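Long-range contacts in beta-Lactamase/D-Alanine Carboxypeptidase (Pseudomonas syringae pv. tomato, PDB 5EVI), which probably hydrolyses beta-lactam antibiotics to substituted beta-amino acids, as a class C beta-lactamase, and so would confer resistance to them: residues Y154-I159 / E224-K229; W275-T280 / A309-A314. All coordinates share one frame; numbering follows the deposited sequence.

Interaction 1. Residues Y154-I159 / E224-K229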
loop_
_atom_site.group_PDB
_atom_site.type_symbol
_atom_site.label_atom_id
_atom_site.label_comp_id
_atom_site.label_asym_id
_atom_site.label_seq_id
_atom_site.Cartn_x
_atom_site.Cartn_y
_atom_site.Cartn_z
ATOM N N TYR A 154 -9.890 0.187 -9.304
ATOM C CA TYR A 154 -9.308 0.172 -7.954
ATOM C C TYR A 154 -10.333 -0.141 -6.882
ATOM O O TYR A 154 -11.366 0.525 -6.790
ATOM C CB TYR A 154 -8.668 1.512 -7.635
ATOM C CG TYR A 154 -7.840 1.510 -6.381
ATOM C CD1 TYR A 154 -6.518 1.064 -6.399
ATOM C CD2 TYR A 154 -8.339 2.034 -5.204
ATOM C CE1 TYR A 154 -5.732 1.130 -5.263
ATOM C CE2 TYR A 154 -7.593 2.050 -4.056
ATOM C CZ TYR A 154 -6.285 1.614 -4.095
ATOM O OH TYR A 154 -5.558 1.665 -2.942
ATOM N N ALA A 155 -10.032 -1.110 -6.016
ATOM C CA ALA A 155 -11.113 -1.617 -5.167
ATOM C C ALA A 155 -10.663 -2.432 -3.965
ATOM O O ALA A 155 -9.861 -3.345 -4.086
ATOM C CB ALA A 155 -12.149 -2.380 -6.004
ATOM N N ASN A 156 -11.194 -2.078 -2.800
ATOM C CA ASN A 156 -10.886 -2.807 -1.575
ATOM C C ASN A 156 -11.448 -4.276 -1.558
ATOM O O ASN A 156 -10.776 -5.161 -1.011
ATOM C CB ASN A 156 -11.313 -1.985 -0.330
ATOM C CG ASN A 156 -10.453 -0.741 -0.094
ATOM O OD1 ASN A 156 -9.336 -0.639 -0.572
ATOM N ND2 ASN A 156 -10.941 0.171 0.725
ATOM N N PRO A 157 -12.655 -4.543 -2.144
ATOM C CA PRO A 157 -13.160 -5.923 -2.144
ATOM C C PRO A 157 -12.227 -6.969 -2.706
ATOM O O PRO A 157 -12.032 -8.008 -2.080
ATOM C CB PRO A 157 -14.429 -5.836 -3.006
ATOM C CG PRO A 157 -14.929 -4.480 -2.735
ATOM C CD PRO A 157 -13.734 -3.602 -2.517
ATOM N N SER A 158 -11.664 -6.688 -3.883
ATOM C CA SER A 158 -10.778 -7.615 -4.567
ATOM C C SER A 158 -9.431 -7.717 -3.864
ATOM O O SER A 158 -8.942 -8.826 -3.644
ATOM C CB SER A 158 -10.603 -7.212 -6.033
ATOM O OG SER A 158 -10.471 -5.819 -6.164
ATOM N N ILE A 159 -8.819 -6.578 -3.509
ATOM C CA ILE A 159 -7.565 -6.611 -2.743
ATOM C C ILE A 159 -7.796 -7.387 -1.451
ATOM O O ILE A 159 -7.021 -8.253 -1.111
ATOM C CB ILE A 159 -7.000 -5.203 -2.361
ATOM C CG1 ILE A 159 -6.363 -4.491 -3.562
ATOM C CG2 ILE A 159 -5.948 -5.335 -1.264
ATOM C CD1 ILE A 159 -5.011 -5.012 -3.986
ATOM N N GLU A 224 -7.389 -6.226 5.733
ATOM C CA GLU A 224 -6.793 -6.635 4.489
ATOM C C GLU A 224 -6.537 -5.475 3.494
ATOM O O GLU A 224 -5.558 -5.508 2.763
ATOM C CB GLU A 224 -7.669 -7.743 3.873
ATOM C CG GLU A 224 -7.705 -9.074 4.644
ATOM C CD GLU A 224 -8.642 -9.159 5.840
ATOM O OE1 GLU A 224 -9.571 -8.356 6.022
ATOM O OE2 GLU A 224 -8.478 -10.096 6.634
ATOM N N ALA A 225 -7.369 -4.432 3.490
ATOM C CA ALA A 225 -7.233 -3.369 2.500
ATOM C C ALA A 225 -6.638 -2.068 2.955
ATOM O O ALA A 225 -5.979 -1.414 2.153
ATOM C CB ALA A 225 -8.589 -3.108 1.841
ATOM N N TYR A 226 -6.913 -1.629 4.197
ATOM C CA TYR A 226 -6.488 -0.314 4.668
ATOM C C TYR A 226 -6.206 -0.198 6.178
ATOM O O TYR A 226 -6.139 0.920 6.711
ATOM C CB TYR A 226 -7.528 0.760 4.275
ATOM C CG TYR A 226 -8.945 0.506 4.750
ATOM C CD1 TYR A 226 -9.350 0.877 6.029
ATOM C CD2 TYR A 226 -9.909 -0.057 3.906
ATOM C CE1 TYR A 226 -10.645 0.674 6.459
ATOM C CE2 TYR A 226 -11.224 -0.256 4.336
ATOM C CZ TYR A 226 -11.577 0.097 5.629
ATOM O OH TYR A 226 -12.853 -0.058 6.154
ATOM N N GLY A 227 -6.008 -1.320 6.867
ATOM C CA GLY A 227 -5.893 -1.296 8.339
ATOM C C GLY A 227 -4.518 -1.484 8.963
ATOM O O GLY A 227 -4.438 -1.977 10.111
ATOM N N VAL A 228 -3.421 -1.113 8.285
ATOM C CA VAL A 228 -2.107 -1.187 8.946
ATOM C C VAL A 228 -1.719 0.178 9.482
ATOM O O VAL A 228 -1.977 1.202 8.854
ATOM C CB VAL A 228 -0.994 -1.754 8.052
ATOM C CG1 VAL A 228 0.334 -1.891 8.824
ATOM C CG2 VAL A 228 -1.411 -3.105 7.528
ATOM N N LYS A 229 -1.153 0.168 10.685
ATOM C CA LYS A 229 -0.624 1.345 11.326
ATOM C C LYS A 229 0.878 1.104 11.502
ATOM O O LYS A 229 1.306 0.002 11.888
ATOM C CB LYS A 229 -1.313 1.585 12.682
ATOM C CG LYS A 229 -2.842 1.832 12.631
ATOM C CD LYS A 229 -3.670 0.575 12.910
ATOM C CE LYS A 229 -5.130 0.736 12.561
ATOM N NZ LYS A 229 -5.820 -0.562 12.662
#
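Asn156 meets Ala225 and Tyr226 with every atom of its side chain. CB comes first, 3.7 Å from the methyl CB of Ala225. CG is no farther off, at 3.6 Å from the same Ala225 CB. OD1 passes that methyl too, with Asn156 OD1 3.5 Å from Ala225 CB. The polar partner of Asn156 OD1 is Lys71 NZ, to which it is hydrogen-bonded. The other branch, ND2, reaches the Tyr226 ring, 3.4 Å from CD2 of Tyr226. The two side chains cross at about a right angle, and the amide is tilted 39° from the ring plane. CG of Asn156 stands beside the backbone N (chi1 -70°), which brings the amide across Ala225.

Tyr154, Ala155 and Asn156 probably form the Tyr-X-Asn element, as in other class C beta-lactamases. It is consistent with an active site that also holds Ser68 and Lys71 of an SxxK pattern, since Tyr154 OH is hydrogen-bonded to both. Ala155 is the N-cap of helix 156-169, and Asn156 is the first residue of that helix. One turn further on, Ile159 sets CG2 4.0 Å from Glu224 O, while its CG1 branch leads away. That carbonyl is hydrogen-bonded to Thr74 OG1. The side chain of Tyr226 lies about 4 Å from a bound 1,2-ethanediol, probably from the crystallisation liquor.

Interaction 2. Residues W275-T280 / A309-A314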
loop_
_atom_site.group_PDB
_atom_site.type_symbol
_atom_site.label_atom_id
_atom_site.label_comp_id
_atom_site.label_asym_id
_atom_site.label_seq_id
_atom_site.Cartn_x
_atom_site.Cartn_y
_atom_site.Cartn_z
ATOM N N TRP A 275 1.612 -2.357 -5.632
ATOM C CA TRP A 275 2.488 -1.299 -6.132
ATOM C C TRP A 275 2.125 -0.812 -7.545
ATOM O O TRP A 275 1.671 -1.589 -8.401
ATOM C CB TRP A 275 3.939 -1.730 -6.152
ATOM C CG TRP A 275 4.526 -2.058 -4.808
ATOM C CD1 TRP A 275 4.836 -3.295 -4.353
ATOM C CD2 TRP A 275 4.854 -1.142 -3.768
ATOM N NE1 TRP A 275 5.358 -3.218 -3.083
ATOM C CE2 TRP A 275 5.391 -1.898 -2.705
ATOM C CE3 TRP A 275 4.783 0.275 -3.644
ATOM C CZ2 TRP A 275 5.849 -1.304 -1.509
ATOM C CZ3 TRP A 275 5.210 0.862 -2.465
ATOM C CH2 TRP A 275 5.758 0.067 -1.409
ATOM N N GLU A 276 2.358 0.472 -7.776
ATOM C CA GLU A 276 2.268 1.074 -9.098
ATOM C C GLU A 276 3.625 1.727 -9.381
ATOM O O GLU A 276 4.328 2.167 -8.447
ATOM C CB GLU A 276 1.146 2.097 -9.116
ATOM C CG GLU A 276 -0.200 1.557 -8.618
ATOM C CD GLU A 276 -1.220 2.654 -8.374
ATOM O OE1 GLU A 276 -0.992 3.786 -8.899
ATOM O OE2 GLU A 276 -2.255 2.381 -7.668
ATOM N N GLN A 277 3.981 1.821 -10.665
ATOM C CA GLN A 277 5.291 2.337 -11.040
ATOM C C GLN A 277 5.306 3.048 -12.385
ATOM O O GLN A 277 4.413 2.846 -13.206
ATOM C CB GLN A 277 6.325 1.193 -11.061
ATOM C CG GLN A 277 6.100 0.178 -12.184
ATOM C CD GLN A 277 7.055 -1.002 -12.196
ATOM O OE1 GLN A 277 7.459 -1.458 -13.299
ATOM N NE2 GLN A 277 7.406 -1.537 -11.005
ATOM N N TYR A 278 6.373 3.826 -12.602
ATOM C CA TYR A 278 6.520 4.686 -13.768
ATOM C C TYR A 278 7.967 4.526 -14.280
ATOM O O TYR A 278 8.915 4.744 -13.535
ATOM C CB TYR A 278 6.225 6.131 -13.362
ATOM C CG TYR A 278 4.857 6.298 -12.779
ATOM C CD1 TYR A 278 3.796 6.684 -13.574
ATOM C CD2 TYR A 278 4.616 6.056 -11.423
ATOM C CE1 TYR A 278 2.538 6.835 -13.062
ATOM C CE2 TYR A 278 3.356 6.200 -10.892
ATOM C CZ TYR A 278 2.306 6.572 -11.733
ATOM O OH TYR A 278 1.058 6.708 -11.257
ATOM N N PRO A 279 8.130 4.132 -15.555
ATOM C CA PRO A 279 9.475 3.901 -16.062
ATOM C C PRO A 279 10.204 5.212 -16.416
ATOM O O PRO A 279 9.603 6.294 -16.482
ATOM C CB PRO A 279 9.224 3.042 -17.301
ATOM C CG PRO A 279 7.929 3.506 -17.792
ATOM C CD PRO A 279 7.107 3.789 -16.564
ATOM N N THR A 280 11.510 5.108 -16.622
ATOM C CA THR A 280 12.336 6.250 -16.947
ATOM C C THR A 280 12.059 6.638 -18.423
ATOM O O THR A 280 11.671 5.763 -19.233
ATOM C CB THR A 280 13.832 5.933 -16.743
ATOM O OG1 THR A 280 14.205 4.835 -17.582
ATOM C CG2 THR A 280 14.136 5.569 -15.290
ATOM N N ALA A 309 9.558 -8.311 -15.429
ATOM C CA ALA A 309 10.347 -8.494 -14.188
ATOM C C ALA A 309 10.483 -7.154 -13.432
ATOM O O ALA A 309 10.313 -6.093 -14.023
ATOM C CB ALA A 309 11.745 -9.041 -14.489
ATOM N N ALA A 310 10.789 -7.220 -12.134
ATOM C CA ALA A 310 11.013 -5.998 -11.336
ATOM C C ALA A 310 11.970 -5.072 -12.059
ATOM O O ALA A 310 13.033 -5.511 -12.515
ATOM C CB ALA A 310 11.562 -6.331 -9.962
ATOM N N GLN A 311 11.585 -3.805 -12.196
ATOM C CA GLN A 311 12.396 -2.823 -12.920
ATOM C C GLN A 311 13.160 -1.905 -11.975
ATOM O O GLN A 311 12.558 -0.984 -11.405
ATOM C CB GLN A 311 11.498 -2.011 -13.852
ATOM C CG GLN A 311 10.861 -2.877 -14.928
ATOM C CD GLN A 311 11.899 -3.559 -15.786
ATOM O OE1 GLN A 311 11.909 -4.784 -15.918
ATOM N NE2 GLN A 311 12.825 -2.773 -16.325
ATOM N N PRO A 312 14.481 -2.162 -11.797
ATOM C CA PRO A 312 15.296 -1.330 -10.910
ATOM C C PRO A 312 15.152 0.162 -11.160
ATOM O O PRO A 312 15.073 0.946 -10.198
ATOM C CB PRO A 312 16.721 -1.796 -11.231
ATOM C CG PRO A 312 16.569 -3.219 -11.605
ATOM C CD PRO A 312 15.300 -3.233 -12.405
ATOM N N THR A 313 15.099 0.568 -12.433
ATOM C CA THR A 313 15.115 1.990 -12.759
ATOM C C THR A 313 13.789 2.676 -12.522
ATOM O O THR A 313 13.777 3.898 -12.483
ATOM C CB THR A 313 15.622 2.271 -14.195
ATOM O OG1 THR A 313 14.706 1.722 -15.153
ATOM C CG2 THR A 313 17.043 1.687 -14.403
ATOM N N ALA A 314 12.681 1.924 -12.353
ATOM C CA ALA A 314 11.346 2.520 -12.223
ATOM C C ALA A 314 11.107 3.237 -10.900
ATOM O O ALA A 314 11.641 2.837 -9.866
ATOM C CB ALA A 314 10.272 1.463 -12.423
HETATM O O HOH W 1 8.044 -4.390 -13.371
HETATM O O HOH W 2 9.335 -3.029 -10.507
HETATM O O HOH W 3 12.186 2.187 -16.122
#
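The flat amide of Gln277 has the methyl of Ala314 over one face. Ala314 CB lies 4.1 Å from Gln277 CD, almost straight above it. The Gln311 chain comes in near the oxygen end, tilted to the same side, with its CG 4.0 Å from Gln277 OE1. Two waters lie between the amide and the backbone of 309-314. One is 3.0 Å from Gln277 OE1 and also lies near Ala309 O. The other accepts from the backbone N of Gln311; its contact with Gln277 NE2 is doubtfully short. CG of Gln277 sits between the backbone N and the carbonyl carbon (chi1 68°), and the chain is extended beyond it, which carries the amide out to that loop.

The backbones come nearest at Pro279 and Ala314. Here the CA of Ala314 makes a CA-H...O contact of 3.5 Å to Tyr278 O, with an angle of 123° at the hydrogen. At the exposed end, Thr280 CG2 touches Thr313 CB at 3.8 Å, and the two threonines cross at about a right angle. A third water is 3.0 Å from Thr280 N and 2.7 Å from Thr313 OG1.

Gln311 to Ala314 form a type I beta turn, closed by Ala314 N to Gln311 O at 3.1 Å. The turn feeds strand 315-316, which pairs antiparallel with 276-278: Tyr278 bonds Trp315 and Glu276 bonds Asn317 through their backbones. The arrangement is a turn leading into the outermost strand of an antiparallel sheet.

Overall arrangement
Both segments of interaction 1 come earlier in the chain than those of interaction 2. Their centres are 22 Å apart, and their nearest atoms are about 4 Å apart without touching. Interaction 1 joins the start of helix 156-169 to helix 222-226 near the probable active site. Interaction 2 lies farther out, at the edge of the six-stranded antiparallel sheet. That sheet ties the two together. Strand 151-152, just before Tyr154, is one outermost strand, and 315-316, just after Ala314, is the other. Arg152 forms a salt bridge with Glu276. The modified lysine at position 318 is weakly hydrogen-bonded to Tyr154 OH, so the chain leaving interaction 2 soon reaches the probable active site.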